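Local coordinates for endoglucanase FnCel5A (Fervidobacterium nodosum, PDB 3NCO), which probably hydrolyses internal beta-1,4-glucosidic bonds of cellulose, as a glycoside hydrolase family 5 endoglucanase, at residues 61-66 with 104-109; 121-126 with 139-144. All coordinates share one frame; numbering follows the deposited sequence.

How the contacts relate
The two contacts lie in one (beta/alpha)8 barrel, with centres about 10 Å apart and on the same side of the chain's centre. They come in series along the chain. Contact 1 joins the loops that follow strands 57-60 and 97-101, the second leading into helix 106-110. Contact 2 joins the next helix, 112-130, to strand 137-140 and the residues after it. They also touch directly: Phe-105 packs on Phe-142, Trp-64 packs on Ile-122, and the hydroxyl of Tyr-109 probably hydrogen-bonds to the carbonyl of Glu-144. These touches join the surface loops of contact 1, at the C-terminal end of the barrel, to the buried helix-strand layer of contact 2.

Contact 1: residues 61-66 with 104-109; sequences PIRWSA and HFEELY
Arg-63 and His-104 both carry CG anti to the backbone N (chi1 -176° and -158°), and their side chains run side by side in the same direction. The Arg-63 chain bends at chi3, and its guanidinium stacks flat on the imidazole, with centres 3.5 Å apart and planes at 8°. The contact joins two loops at the C-terminal end of the TIM barrel, the end where this fold carries its active site. Arg-63 NH2 sits over the centre of the His-104 ring, but its N-H groups do not bond to the ring nitrogens. Arg-63 NE is bound to the carbonyl of Glu-31, which helps fix the guanidinium. His-104 is also held at its edge: NE2 donates to Glu-106 OE2 at 2.6 Å, nearly in the ring plane and onto the anti lone pair of the carboxylate. Glu-106 OE2 lies well out of the guanidinium plane, 4.4 Å from Arg-63 NH1, and no N-H points at it, so the two may attract by charge alone. Further along, Ser-65 CB lies 3.5 Å from the centroid of the Phe-105 ring, a CH-pi contact over the face. Leu-108 CB covers the opposite face, toward the rim. Phe-105 is the N-cap residue of helix 106-110. One water links the serine to that helix, lying 2.7 Å from Ser-65 OG and donating to Glu-107 OE1 at 2.7 Å.

Contact 2: residues 121-126 with 139-144; sequences EIWKQV and FEIFNE
Phe-139, in strand 137-140, meets Trp-123 first. Its CG is anti to the carbonyl carbon (chi1 -66°), and Trp-123 CZ3 lies over one face of the phenyl ring, offset toward the rim. The closest approach of the two side chains is Trp-123 CZ3 to Phe-139 CG, 3.5 Å. The two rings meet obliquely, with planes at 44°, and the side chains slide past each other in opposite directions. Next, Glu-140 offers its backbone: its O is 3.5 Å from Trp-123 CZ2. Its CB points away from the helix, and its carboxylate forms a salt bridge with Arg-59. Here helix 112-130 packs on the outside of the TIM barrel and returns the chain to strand 137-140, while helix 151-168 adds Val-161 and Ile-165 to the same layer. At Ile-141 the contact becomes polar. Trp-123 NE1 donates to Ile-141 O at 2.8 Å, on a lone pair in the carbonyl plane, though the oxygen is tilted 24° from the indole plane. Replacing Trp-123 by an alanine would probably leave this buried carbonyl without its indole donor and open a gap beside the Phe-139 ring. Ile-141 CG2 also packs against Trp-123 CD1, at 4.3 Å.

Contact 1: residues 61-66 with 104-109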
# COMPACT_ATOMS: atom_id res chain seq x y z
N PRO A 61 -1.67 0.47 6.67
CA PRO A 61 -2.92 -0.26 6.52
C PRO A 61 -3.81 -0.02 7.77
O PRO A 61 -3.32 -0.11 8.90
CB PRO A 61 -2.44 -1.72 6.40
CG PRO A 61 -0.94 -1.61 5.79
CD PRO A 61 -0.45 -0.39 6.56
N ILE A 62 -5.08 0.34 7.54
CA ILE A 62 -6.02 0.62 8.64
C ILE A 62 -7.42 0.02 8.41
O ILE A 62 -8.06 0.32 7.41
CB ILE A 62 -6.16 2.17 8.86
CG1 ILE A 62 -4.78 2.82 9.00
CG2 ILE A 62 -7.12 2.50 10.01
CD1 ILE A 62 -4.81 4.38 9.01
N ARG A 63 -7.90 -0.81 9.35
CA ARG A 63 -9.21 -1.47 9.18
C ARG A 63 -10.24 -0.56 9.90
O ARG A 63 -10.77 -0.88 10.96
CB ARG A 63 -9.21 -2.89 9.72
CG ARG A 63 -10.55 -3.61 9.45
CD ARG A 63 -10.68 -4.83 10.28
NE ARG A 63 -9.59 -5.77 10.02
CZ ARG A 63 -9.75 -7.10 10.11
NH1 ARG A 63 -10.95 -7.62 10.41
NH2 ARG A 63 -8.72 -7.90 9.88
N TRP A 64 -10.54 0.57 9.29
CA TRP A 64 -11.51 1.48 9.81
C TRP A 64 -12.83 0.78 10.07
O TRP A 64 -13.58 1.14 10.95
CB TRP A 64 -11.72 2.64 8.85
CG TRP A 64 -10.54 3.53 8.66
CD1 TRP A 64 -9.72 3.56 7.54
CD2 TRP A 64 -10.06 4.57 9.54
NE1 TRP A 64 -8.76 4.55 7.69
CE2 TRP A 64 -8.94 5.16 8.91
CE3 TRP A 64 -10.47 5.08 10.80
CZ2 TRP A 64 -8.21 6.20 9.49
CZ3 TRP A 64 -9.73 6.09 11.39
CH2 TRP A 64 -8.62 6.67 10.72
N SER A 65 -13.14 -0.19 9.24
CA SER A 65 -14.47 -0.76 9.34
C SER A 65 -14.70 -1.56 10.62
O SER A 65 -15.88 -1.90 10.92
CB SER A 65 -14.73 -1.65 8.10
OG SER A 65 -13.84 -2.76 8.00
N ALA A 66 -13.60 -1.86 11.33
CA ALA A 66 -13.68 -2.57 12.63
C ALA A 66 -13.89 -1.62 13.83
O ALA A 66 -13.87 -2.07 15.01
CB ALA A 66 -12.46 -3.43 12.84
N HIS A 104 -8.74 -4.25 4.45
CA HIS A 104 -9.44 -5.37 5.07
C HIS A 104 -10.88 -5.02 5.48
O HIS A 104 -11.27 -5.25 6.61
CB HIS A 104 -8.64 -5.90 6.28
CG HIS A 104 -8.97 -7.31 6.64
ND1 HIS A 104 -8.03 -8.33 6.61
CD2 HIS A 104 -10.14 -7.87 7.02
CE1 HIS A 104 -8.62 -9.47 6.96
NE2 HIS A 104 -9.90 -9.22 7.19
N PHE A 105 -11.67 -4.52 4.54
CA PHE A 105 -13.11 -4.33 4.76
C PHE A 105 -13.86 -5.53 4.13
O PHE A 105 -14.31 -5.46 3.00
CB PHE A 105 -13.48 -3.00 4.12
CG PHE A 105 -14.82 -2.45 4.52
CD1 PHE A 105 -15.12 -1.10 4.22
CD2 PHE A 105 -15.79 -3.23 5.18
CE1 PHE A 105 -16.39 -0.57 4.55
CE2 PHE A 105 -17.03 -2.69 5.55
CZ PHE A 105 -17.32 -1.34 5.23
N GLU A 106 -13.99 -6.64 4.90
CA GLU A 106 -14.49 -7.90 4.34
C GLU A 106 -15.88 -7.76 3.73
O GLU A 106 -16.14 -8.30 2.65
CB GLU A 106 -14.47 -9.04 5.40
CG GLU A 106 -13.03 -9.57 5.74
CD GLU A 106 -12.98 -10.68 6.88
OE1 GLU A 106 -13.99 -11.42 7.10
OE2 GLU A 106 -11.92 -10.80 7.56
N GLU A 107 -16.76 -7.02 4.39
CA GLU A 107 -18.13 -6.86 3.87
C GLU A 107 -18.18 -6.10 2.53
O GLU A 107 -19.03 -6.36 1.67
CB GLU A 107 -19.00 -6.12 4.88
CG GLU A 107 -19.07 -6.87 6.23
CD GLU A 107 -17.99 -6.49 7.29
OE1 GLU A 107 -16.86 -5.94 7.04
OE2 GLU A 107 -18.31 -6.75 8.46
N LEU A 108 -17.25 -5.16 2.36
CA LEU A 108 -17.13 -4.46 1.07
C LEU A 108 -16.80 -5.41 -0.10
O LEU A 108 -17.34 -5.26 -1.24
CB LEU A 108 -16.07 -3.33 1.19
CG LEU A 108 -15.88 -2.46 -0.06
CD1 LEU A 108 -17.17 -1.82 -0.42
CD2 LEU A 108 -14.82 -1.39 0.26
N TYR A 109 -15.92 -6.38 0.16
CA TYR A 109 -15.60 -7.36 -0.84
C TYR A 109 -16.79 -8.20 -1.22
O TYR A 109 -16.94 -8.64 -2.37
CB TYR A 109 -14.50 -8.28 -0.33
CG TYR A 109 -13.11 -7.70 -0.33
CD1 TYR A 109 -12.52 -7.31 -1.49
CD2 TYR A 109 -12.38 -7.52 0.87
CE1 TYR A 109 -11.22 -6.82 -1.53
CE2 TYR A 109 -11.07 -7.01 0.86
CZ TYR A 109 -10.49 -6.66 -0.36
OH TYR A 109 -9.18 -6.16 -0.39
O HOH W 1 -14.93 -5.09 8.79

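Contact 2: residues 121-126 with 139-144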
# COMPACT_ATOMS: atom_id res chain seq x y z
N GLU A 121 -18.80 7.04 3.98
CA GLU A 121 -18.93 7.71 5.29
C GLU A 121 -17.64 7.64 6.11
O GLU A 121 -17.27 8.62 6.75
CB GLU A 121 -20.05 7.10 6.10
CG GLU A 121 -21.45 7.32 5.50
CD GLU A 121 -21.72 8.79 5.14
OE1 GLU A 121 -21.54 9.68 6.01
OE2 GLU A 121 -22.10 9.09 3.98
N ILE A 122 -16.93 6.52 6.04
CA ILE A 122 -15.60 6.43 6.70
C ILE A 122 -14.71 7.53 6.19
O ILE A 122 -14.11 8.29 6.95
CB ILE A 122 -14.95 5.03 6.47
CG1 ILE A 122 -15.67 4.02 7.36
CG2 ILE A 122 -13.42 5.04 6.77
CD1 ILE A 122 -15.41 2.56 6.98
N TRP A 123 -14.62 7.64 4.88
CA TRP A 123 -13.73 8.62 4.29
C TRP A 123 -14.17 10.07 4.51
O TRP A 123 -13.32 10.99 4.62
CB TRP A 123 -13.45 8.29 2.83
CG TRP A 123 -12.20 7.38 2.76
CD1 TRP A 123 -12.14 6.02 2.40
CD2 TRP A 123 -10.89 7.75 3.14
NE1 TRP A 123 -10.84 5.57 2.50
CE2 TRP A 123 -10.06 6.61 2.98
CE3 TRP A 123 -10.33 8.95 3.59
CZ2 TRP A 123 -8.67 6.65 3.26
CZ3 TRP A 123 -8.99 9.01 3.85
CH2 TRP A 123 -8.14 7.87 3.70
N LYS A 124 -15.47 10.31 4.58
CA LYS A 124 -15.93 11.67 4.90
C LYS A 124 -15.33 12.07 6.26
O LYS A 124 -14.83 13.21 6.45
CB LYS A 124 -17.44 11.70 4.96
CG LYS A 124 -18.01 13.04 5.36
CD LYS A 124 -19.53 13.00 5.20
CE LYS A 124 -20.17 14.42 5.36
NZ LYS A 124 -19.95 15.25 4.10
N GLN A 125 -15.36 11.14 7.19
CA GLN A 125 -14.84 11.38 8.52
C GLN A 125 -13.31 11.48 8.59
O GLN A 125 -12.78 12.32 9.32
CB GLN A 125 -15.30 10.28 9.43
CG GLN A 125 -16.77 10.41 9.70
CD GLN A 125 -17.23 9.25 10.53
OE1 GLN A 125 -16.96 9.21 11.72
NE2 GLN A 125 -17.83 8.24 9.90
N VAL A 126 -12.60 10.57 7.94
CA VAL A 126 -11.14 10.58 7.99
C VAL A 126 -10.62 11.86 7.30
O VAL A 126 -9.74 12.59 7.87
CB VAL A 126 -10.54 9.36 7.31
CG1 VAL A 126 -8.99 9.46 7.35
CG2 VAL A 126 -11.04 8.06 7.97
N PHE A 139 -3.82 10.25 1.21
CA PHE A 139 -4.89 9.29 1.49
C PHE A 139 -4.88 8.18 0.45
O PHE A 139 -4.39 8.40 -0.67
CB PHE A 139 -6.26 9.97 1.37
CG PHE A 139 -6.50 11.02 2.42
CD1 PHE A 139 -5.69 11.04 3.56
CD2 PHE A 139 -7.57 11.96 2.30
CE1 PHE A 139 -5.86 11.97 4.55
CE2 PHE A 139 -7.79 12.92 3.30
CZ PHE A 139 -6.95 12.92 4.45
N GLU A 140 -5.42 7.00 0.78
CA GLU A 140 -5.49 5.90 -0.17
C GLU A 140 -6.83 5.20 0.02
O GLU A 140 -7.00 4.51 1.02
CB GLU A 140 -4.35 4.93 0.11
CG GLU A 140 -4.43 3.72 -0.86
CD GLU A 140 -3.34 2.68 -0.68
OE1 GLU A 140 -2.53 2.82 0.26
OE2 GLU A 140 -3.30 1.72 -1.46
N ILE A 141 -7.79 5.44 -0.89
CA ILE A 141 -9.19 5.08 -0.66
C ILE A 141 -9.43 3.65 -0.18
O ILE A 141 -10.11 3.44 0.84
CB ILE A 141 -10.02 5.32 -1.91
CG1 ILE A 141 -10.08 6.84 -2.10
CG2 ILE A 141 -11.50 4.85 -1.71
CD1 ILE A 141 -10.64 7.26 -3.48
N PHE A 142 -8.85 2.68 -0.89
CA PHE A 142 -9.05 1.28 -0.51
C PHE A 142 -7.93 0.38 -1.02
O PHE A 142 -7.47 0.52 -2.15
CB PHE A 142 -10.43 0.75 -0.95
CG PHE A 142 -10.81 -0.54 -0.30
CD1 PHE A 142 -10.95 -0.65 1.10
CD2 PHE A 142 -10.96 -1.67 -1.09
CE1 PHE A 142 -11.25 -1.89 1.69
CE2 PHE A 142 -11.30 -2.90 -0.53
CZ PHE A 142 -11.45 -3.02 0.85
N ASN A 143 -7.55 -0.58 -0.18
CA ASN A 143 -6.53 -1.55 -0.54
C ASN A 143 -7.12 -2.70 -1.34
O ASN A 143 -8.05 -3.37 -0.92
CB ASN A 143 -5.99 -2.12 0.78
CG ASN A 143 -4.95 -3.19 0.57
OD1 ASN A 143 -5.17 -4.38 0.89
ND2 ASN A 143 -3.89 -2.81 0.01
N GLU A 144 -6.52 -2.94 -2.52
CA GLU A 144 -6.88 -4.17 -3.28
C GLU A 144 -8.39 -4.42 -3.44
O GLU A 144 -8.94 -5.33 -2.85
CB GLU A 144 -6.22 -5.39 -2.62
CG GLU A 144 -4.72 -5.33 -2.79
CD GLU A 144 -4.02 -6.53 -2.25
OE1 GLU A 144 -4.67 -7.41 -1.67
OE2 GLU A 144 -2.79 -6.60 -2.34